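Local atomic coordinates of NLP/P60 (Enterococcus faecium, PDB entry 6B8C), a protein that probably cleaves peptide bonds in peptidoglycan stems as a secreted NlpC/P60-family endopeptidase, releasing muropeptides that enhance host immunity. Residues 129-133 / 134-138. Numbering follows the deposited sequence.
Sequences GSVQW and FAPDF
Two backbone N-H groups converge on the carbonyl oxygen of Ser130. Phe134 N reaches Ser130 O at 3.3 Å, lying in the carbonyl plane with an N-H...O angle of 162°, and Trp133 N donates to the same oxygen at 3.0 Å. The paired i+3 and i+4 bonds wrap residues 131-133 into a single helix-like turn. The serine hydroxyl secures its start: Ser130 OG accepts from Gln132 N at 3.1 Å, an ST turn that ties the side chain back to the bend. Where the turn opens out, the Phe134 ring lies with one face over the preceding carbonyl, CG standing 3.4 Å from Trp133 O. Phe134 CG lies beside its backbone N, anti to its own carbonyl carbon (chi1 -66°), which brings the ring over the Trp133-Phe134 peptide, and Phe134 CD2 comes 4.0 Å from Trp133 CB. The indole itself runs back along the chain, with Ser130 N 3.6 Å above one face and displaced toward the rim. Further along, Val131 and Pro136 meet obliquely, the Val131 CG1 branch touching Pro136 CD at 3.7 Å, while the CB of Ala135 rests near Val131 O. The turn follows directly on strand 127-130, an outermost strand of the six-stranded antiparallel sheet of this papain-like fold. Tyr116, on adjoining strand 115-118, hydrogen-bonds through its hydroxyl to Phe134 O; beyond it, Pro136 packs on Leu96 and Trp98 as the chain crosses to strand 138-141, which it enters through a classic beta bulge of Asp137 and Phe138 opposite Phe97 of strand 95-98.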
# COMPACT_ATOMS: atom_id res chain seq x y z
N GLY A 129 -7.84 -4.21 -6.02
CA GLY A 129 -8.79 -3.15 -6.26
C GLY A 129 -8.40 -2.36 -7.48
O GLY A 129 -7.26 -2.43 -7.96
N SER A 130 -9.35 -1.59 -8.00
CA SER A 130 -9.16 -0.79 -9.19
C SER A 130 -9.39 0.68 -8.86
O SER A 130 -10.17 1.01 -7.95
CB SER A 130 -10.11 -1.23 -10.31
OG SER A 130 -10.00 -0.39 -11.45
N VAL A 131 -8.70 1.56 -9.59
CA VAL A 131 -8.95 2.99 -9.42
C VAL A 131 -10.30 3.37 -10.01
O VAL A 131 -10.82 4.45 -9.71
CB VAL A 131 -7.83 3.83 -10.05
CG1 VAL A 131 -6.48 3.44 -9.47
CG2 VAL A 131 -7.84 3.69 -11.57
N GLN A 132 -10.89 2.50 -10.84
CA GLN A 132 -12.25 2.72 -11.29
C GLN A 132 -13.27 2.46 -10.18
O GLN A 132 -14.44 2.82 -10.33
CB GLN A 132 -12.55 1.83 -12.50
CG GLN A 132 -11.75 2.18 -13.73
CD GLN A 132 -12.07 3.57 -14.26
OE1 GLN A 132 -11.17 4.34 -14.61
NE2 GLN A 132 -13.36 3.90 -14.31
N TRP A 133 -12.85 1.82 -9.09
CA TRP A 133 -13.70 1.66 -7.92
C TRP A 133 -13.51 2.81 -6.93
O TRP A 133 -14.45 3.56 -6.65
CB TRP A 133 -13.40 0.32 -7.23
CG TRP A 133 -13.56 -0.91 -8.09
CD1 TRP A 133 -14.13 -0.98 -9.33
CD2 TRP A 133 -13.14 -2.23 -7.76
NE1 TRP A 133 -14.09 -2.27 -9.79
CE2 TRP A 133 -13.48 -3.06 -8.85
CE3 TRP A 133 -12.50 -2.80 -6.65
CZ2 TRP A 133 -13.22 -4.43 -8.86
CZ3 TRP A 133 -12.23 -4.16 -6.67
CH2 TRP A 133 -12.59 -4.96 -7.76
N PHE A 134 -12.29 2.97 -6.42
CA PHE A 134 -11.95 4.04 -5.48
C PHE A 134 -10.60 4.60 -5.89
O PHE A 134 -9.59 3.89 -5.84
CB PHE A 134 -11.93 3.53 -4.04
CG PHE A 134 -13.28 3.10 -3.53
CD1 PHE A 134 -14.21 4.05 -3.14
CD2 PHE A 134 -13.62 1.76 -3.47
CE1 PHE A 134 -15.46 3.67 -2.68
CE2 PHE A 134 -14.87 1.37 -3.02
CZ PHE A 134 -15.79 2.33 -2.62
N ALA A 135 -10.57 5.86 -6.31
CA ALA A 135 -9.38 6.46 -6.90
C ALA A 135 -8.50 7.06 -5.81
O ALA A 135 -8.99 7.82 -4.97
CB ALA A 135 -9.76 7.55 -7.89
N PRO A 136 -7.20 6.75 -5.80
CA PRO A 136 -6.30 7.39 -4.85
C PRO A 136 -6.03 8.83 -5.25
O PRO A 136 -6.24 9.24 -6.39
CB PRO A 136 -5.03 6.54 -4.92
CG PRO A 136 -5.05 5.98 -6.30
CD PRO A 136 -6.50 5.80 -6.68
N ASP A 137 -5.55 9.60 -4.28
CA ASP A 137 -5.32 11.03 -4.51
C ASP A 137 -3.94 11.31 -5.09
O ASP A 137 -3.82 12.14 -6.00
CB ASP A 137 -5.53 11.81 -3.21
CG ASP A 137 -6.99 11.84 -2.78
OD1 ASP A 137 -7.84 12.34 -3.55
OD2 ASP A 137 -7.30 11.35 -1.67
N PHE A 138 -2.88 10.66 -4.60
CA PHE A 138 -1.58 10.81 -5.25
C PHE A 138 -0.79 9.52 -5.09
O PHE A 138 -1.30 8.52 -4.57
CB PHE A 138 -0.81 12.03 -4.70
CG PHE A 138 -0.53 11.98 -3.23
CD1 PHE A 138 -1.39 12.56 -2.32
CD2 PHE A 138 0.63 11.38 -2.75
CE1 PHE A 138 -1.13 12.53 -0.96
CE2 PHE A 138 0.90 11.34 -1.40
CZ PHE A 138 0.02 11.91 -0.50